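Local coordinates for xyloglucan-specific endo-beta-1,4-glucanase BoGH9A (Bacteroides ovatus, PDB 6DHT), which cleaves the beta-1,4-glucan backbone of xyloglucan inside the chain, releasing xyloglucan oligosaccharides for degradation by this gut bacterium, at residues A[186-191]-A[379-384]; A[370-375]-A[448-453]. All blocks are in the same frame, centred on the assembly; numbering follows the deposited sequence.

Contact 1: A[186-191]-A[379-384]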
# COMPACT_ATOMS: atom_id res chain seq x y z
N MET A 186 -0.23 -3.18 6.27
CA MET A 186 1.17 -3.08 6.64
C MET A 186 1.45 -3.94 7.87
O MET A 186 2.49 -4.59 7.95
CB MET A 186 1.62 -1.64 6.83
CG MET A 186 1.64 -0.88 5.51
SD MET A 186 2.21 0.81 5.65
CE MET A 186 0.80 1.60 6.34
N GLN A 187 0.53 -3.93 8.82
CA GLN A 187 0.68 -4.74 10.04
C GLN A 187 0.51 -6.23 9.77
O GLN A 187 0.98 -7.06 10.57
CB GLN A 187 -0.24 -4.21 11.17
CG GLN A 187 0.28 -2.88 11.70
CD GLN A 187 -0.39 -2.32 12.95
OE1 GLN A 187 0.21 -1.45 13.59
NE2 GLN A 187 -1.60 -2.74 13.26
N SER A 188 -0.15 -6.62 8.69
CA SER A 188 -0.18 -8.03 8.29
C SER A 188 1.24 -8.46 7.91
O SER A 188 1.73 -9.51 8.35
CB SER A 188 -1.13 -8.26 7.10
OG SER A 188 -2.47 -7.92 7.42
N ILE A 189 1.94 -7.66 7.12
CA ILE A 189 3.29 -8.04 6.70
C ILE A 189 4.27 -7.92 7.88
O ILE A 189 5.18 -8.76 8.04
CB ILE A 189 3.72 -7.21 5.43
CG1 ILE A 189 3.17 -7.86 4.14
CG2 ILE A 189 5.22 -7.10 5.28
CD1 ILE A 189 1.72 -7.93 4.02
N TYR A 190 4.08 -6.91 8.72
CA TYR A 190 4.88 -6.78 9.93
C TYR A 190 4.94 -8.09 10.75
O TYR A 190 6.01 -8.52 11.20
CB TYR A 190 4.30 -5.65 10.80
CG TYR A 190 4.98 -5.58 12.15
CD1 TYR A 190 6.20 -4.92 12.30
CD2 TYR A 190 4.40 -6.20 13.26
CE1 TYR A 190 6.86 -4.93 13.53
CE2 TYR A 190 5.03 -6.18 14.45
CZ TYR A 190 6.23 -5.53 14.60
OH TYR A 190 6.84 -5.57 15.86
N GLN A 191 3.79 -8.72 10.92
CA GLN A 191 3.68 -9.93 11.74
C GLN A 191 4.46 -11.10 11.17
O GLN A 191 4.83 -12.02 11.91
CB GLN A 191 2.22 -10.31 11.92
CG GLN A 191 1.47 -9.40 12.90
CD GLN A 191 -0.02 -9.65 12.90
OE1 GLN A 191 -0.53 -10.43 13.71
NE2 GLN A 191 -0.75 -8.96 12.06
N PHE A 379 -11.42 -8.91 2.77
CA PHE A 379 -11.39 -10.37 3.00
C PHE A 379 -9.97 -10.86 3.18
O PHE A 379 -9.68 -11.64 4.08
CB PHE A 379 -12.04 -11.14 1.85
CG PHE A 379 -13.55 -11.30 1.96
CD1 PHE A 379 -14.16 -11.71 3.14
CD2 PHE A 379 -14.35 -11.12 0.84
CE1 PHE A 379 -15.53 -11.89 3.20
CE2 PHE A 379 -15.71 -11.28 0.92
CZ PHE A 379 -16.29 -11.68 2.10
N ALA A 380 -9.07 -10.41 2.31
CA ALA A 380 -7.71 -10.90 2.36
C ALA A 380 -7.02 -10.62 3.69
O ALA A 380 -6.19 -11.40 4.13
CB ALA A 380 -6.89 -10.30 1.20
N LEU A 381 -7.36 -9.52 4.34
CA LEU A 381 -6.70 -9.19 5.58
C LEU A 381 -7.14 -10.18 6.66
O LEU A 381 -6.36 -10.55 7.52
CB LEU A 381 -7.00 -7.76 6.01
CG LEU A 381 -6.52 -6.66 5.06
CD1 LEU A 381 -6.77 -5.30 5.72
CD2 LEU A 381 -5.08 -6.84 4.65
N GLY A 382 -8.39 -10.61 6.57
CA GLY A 382 -8.86 -11.63 7.48
C GLY A 382 -8.19 -12.96 7.18
O GLY A 382 -7.81 -13.71 8.10
N ILE A 383 -8.06 -13.28 5.90
CA ILE A 383 -7.42 -14.52 5.47
C ILE A 383 -5.97 -14.55 5.96
O ILE A 383 -5.50 -15.58 6.50
CB ILE A 383 -7.50 -14.69 3.94
CG1 ILE A 383 -8.94 -14.97 3.53
CG2 ILE A 383 -6.58 -15.78 3.46
CD1 ILE A 383 -9.20 -14.97 2.05
N PHE A 384 -5.25 -13.44 5.82
CA PHE A 384 -3.86 -13.43 6.24
C PHE A 384 -3.75 -13.75 7.74
O PHE A 384 -2.82 -14.45 8.16
CB PHE A 384 -3.17 -12.08 5.96
CG PHE A 384 -3.10 -11.65 4.51
CD1 PHE A 384 -3.17 -12.53 3.45
CD2 PHE A 384 -2.99 -10.29 4.22
CE1 PHE A 384 -3.11 -12.06 2.14
CE2 PHE A 384 -2.91 -9.83 2.92
CZ PHE A 384 -2.97 -10.72 1.89
O HOH W 1 -3.99 -9.80 8.67
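Ser188 of helix 176-192 meets Leu381 and Phe384 of helix 379-386 inside the (alpha/alpha)6 barrel of the family 9 glycoside hydrolases. The close-packed part is small and centres on the serine. Its CB lies 4.0 Å from Phe384 CD2, approaching the ring obliquely, while its OG lies 4.0 Å from the methyl Leu381 CD2. The phenyl ring is confined from other directions too: Ala380 O, one turn back in its own helix, sits 3.1 Å above one face of the Phe384 ring near the rim, and Tyr453 of helix 439-458 stacks with it. Beyond the serine the helices separate. The bond from CA to CB of Gln191 is directed toward segment 379-384, but its side chain touches nothing there, and the residue is partly exposed. Its NE2 turns back instead to its own helix and gives a fairly straight bond to Gln187 O (3.0 Å, 163°). That donor stands 49° out of the carbonyl plane, on the face opposite the one used by the backbone N of Gln191. The amide's OE1 is held by Gln388 and Arg280. The interval between the helices next to Ser188 is spanned by a water. The serine torsion (chi1 -62°) sets OG beside its own backbone N, where it bonds to Gly184 O, the preceding turn's carbonyl, and also receives the water. One water hydrogen goes to Ser188 OG at 2.7 Å, and the other goes to Leu381 O, also at 2.7 Å.

Contact 2: A[370-375]-A[448-453]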
# COMPACT_ATOMS: atom_id res chain seq x y z
N TYR A 370 -10.52 -16.39 -2.84
CA TYR A 370 -9.51 -15.40 -2.47
C TYR A 370 -9.51 -14.25 -3.50
O TYR A 370 -9.53 -14.50 -4.71
CB TYR A 370 -8.11 -16.00 -2.40
CG TYR A 370 -7.08 -14.97 -2.02
CD1 TYR A 370 -6.78 -14.71 -0.69
CD2 TYR A 370 -6.45 -14.20 -3.00
CE1 TYR A 370 -5.87 -13.73 -0.34
CE2 TYR A 370 -5.54 -13.23 -2.66
CZ TYR A 370 -5.25 -12.99 -1.34
OH TYR A 370 -4.34 -12.02 -0.95
N THR A 371 -9.50 -13.01 -3.01
CA THR A 371 -9.30 -11.83 -3.86
C THR A 371 -8.25 -10.99 -3.16
O THR A 371 -8.15 -11.01 -1.95
CB THR A 371 -10.58 -11.00 -4.00
OG1 THR A 371 -11.09 -10.69 -2.71
CG2 THR A 371 -11.63 -11.78 -4.78
N ALA A 372 -7.46 -10.24 -3.93
CA ALA A 372 -6.39 -9.44 -3.37
C ALA A 372 -6.98 -8.37 -2.46
O ALA A 372 -8.14 -7.96 -2.65
CB ALA A 372 -5.58 -8.79 -4.49
N PRO A 373 -6.19 -7.89 -1.49
CA PRO A 373 -6.68 -6.83 -0.61
C PRO A 373 -6.90 -5.50 -1.33
O PRO A 373 -6.21 -5.19 -2.30
CB PRO A 373 -5.57 -6.73 0.46
CG PRO A 373 -4.34 -7.21 -0.23
CD PRO A 373 -4.82 -8.31 -1.15
N GLY A 374 -7.88 -4.74 -0.84
CA GLY A 374 -8.12 -3.37 -1.24
C GLY A 374 -8.92 -2.68 -0.17
O GLY A 374 -9.52 -3.33 0.68
N TRP A 375 -8.96 -1.35 -0.20
CA TRP A 375 -9.57 -0.61 0.89
C TRP A 375 -11.02 -1.01 1.18
O TRP A 375 -11.45 -0.98 2.33
CB TRP A 375 -9.45 0.91 0.70
CG TRP A 375 -10.18 1.50 -0.49
CD1 TRP A 375 -9.63 1.85 -1.68
CD2 TRP A 375 -11.59 1.82 -0.58
NE1 TRP A 375 -10.61 2.38 -2.51
CE2 TRP A 375 -11.81 2.36 -1.86
CE3 TRP A 375 -12.67 1.69 0.30
CZ2 TRP A 375 -13.08 2.79 -2.28
CZ3 TRP A 375 -13.93 2.12 -0.13
CH2 TRP A 375 -14.12 2.65 -1.41
N GLY A 448 1.17 -9.17 -6.24
CA GLY A 448 2.47 -9.55 -5.70
C GLY A 448 2.42 -9.97 -4.24
O GLY A 448 3.02 -10.98 -3.88
N VAL A 449 1.75 -9.20 -3.41
CA VAL A 449 1.61 -9.52 -1.98
C VAL A 449 0.93 -10.90 -1.85
O VAL A 449 1.36 -11.73 -1.03
CB VAL A 449 0.80 -8.44 -1.24
CG1 VAL A 449 0.49 -8.87 0.20
CG2 VAL A 449 1.54 -7.13 -1.20
N SER A 450 -0.13 -11.12 -2.61
CA SER A 450 -0.87 -12.39 -2.60
C SER A 450 0.05 -13.55 -2.99
O SER A 450 0.04 -14.63 -2.35
CB SER A 450 -2.08 -12.31 -3.50
OG SER A 450 -2.92 -11.24 -3.14
N LEU A 451 0.87 -13.36 -4.02
CA LEU A 451 1.83 -14.39 -4.44
C LEU A 451 2.87 -14.66 -3.38
O LEU A 451 3.29 -15.81 -3.18
CB LEU A 451 2.49 -13.96 -5.76
CG LEU A 451 1.54 -14.01 -6.96
CD1 LEU A 451 2.14 -13.26 -8.14
CD2 LEU A 451 1.23 -15.47 -7.34
N MET A 452 3.33 -13.62 -2.71
CA MET A 452 4.28 -13.78 -1.62
C MET A 452 3.65 -14.64 -0.50
O MET A 452 4.29 -15.55 0.05
CB MET A 452 4.72 -12.38 -1.16
CG MET A 452 5.75 -12.33 -0.06
SD MET A 452 5.11 -12.65 1.60
CE MET A 452 4.00 -11.24 1.79
N TYR A 453 2.40 -14.37 -0.15
CA TYR A 453 1.72 -15.22 0.82
C TYR A 453 1.59 -16.65 0.32
O TYR A 453 1.76 -17.60 1.08
CB TYR A 453 0.32 -14.70 1.15
CG TYR A 453 0.27 -13.70 2.29
CD1 TYR A 453 0.20 -14.13 3.61
CD2 TYR A 453 0.33 -12.35 2.05
CE1 TYR A 453 0.17 -13.21 4.66
CE2 TYR A 453 0.30 -11.42 3.08
CZ TYR A 453 0.23 -11.87 4.38
OH TYR A 453 0.20 -10.97 5.43
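The phenol of Tyr370 meets Ser450 of helix 439-458 at its CE2 edge, with the serine hydroxyl in the ring plane. With CG anti to the backbone N (chi1 180°), the tyrosine side chain extends from the loop to the helix, and Tyr370 OH donates a 2.7 Å hydrogen bond to Ser450 OG. The acceptor leans to the CE2 side: Ser450 OG is 3.3 Å from Tyr370 CE2, and Ser450 CB follows at 3.7 Å from the same carbon. Ser450 OG is turned back along its own helix and also bonds to Asn446 O, so this buried hydroxyl is gripped twice. Farther along the loop, carbon packs against the same oxygen, with Ala372 CB 3.9 Å from Ser450 OG and Pro373 CD 4.0 Å from it. Tyr411 of helix 395-416 meets the Tyr370 ring edge-to-face and also touches Ala372 and Ser450. A phenylalanine in place of Tyr370 would keep the ring but would probably leave Ser450 OG without its incoming donor, and the loop with one fewer polar tie to helix 439-458. The arrangement is a linker between helices 356-364 and 379-386 docked through one buried tyrosine onto a third helix, within the helical barrel that makes up the family 9 catalytic domain.

Contacts 1 and 2 have centres 9 Å apart and alternate along the chain, in the order 186-191, 370-375, 379-384, 448-453; loop 370-375 lies a few residues ahead of segment 379-384. Phe384 joins them: its CE1 lies 3.3 Å from Tyr370 OH, and its CG lies 3.3 Å from Tyr453 CZ. Tyr453 reaches on to segment 186-191, where its OH is 3.4 Å from Ser188 CB. Ala380 CB also packs 3.5 Å from Thr371 O. Both contacts are buried barrel packing away from the predicted catalytic residues. A di(hydroxyethyl)ether, probably from the crystallisation liquor, lies about 4 Å from the Ala372 side chain; calcium lies about 10 Å from that of Leu381 and 11 Å from that of Pro373.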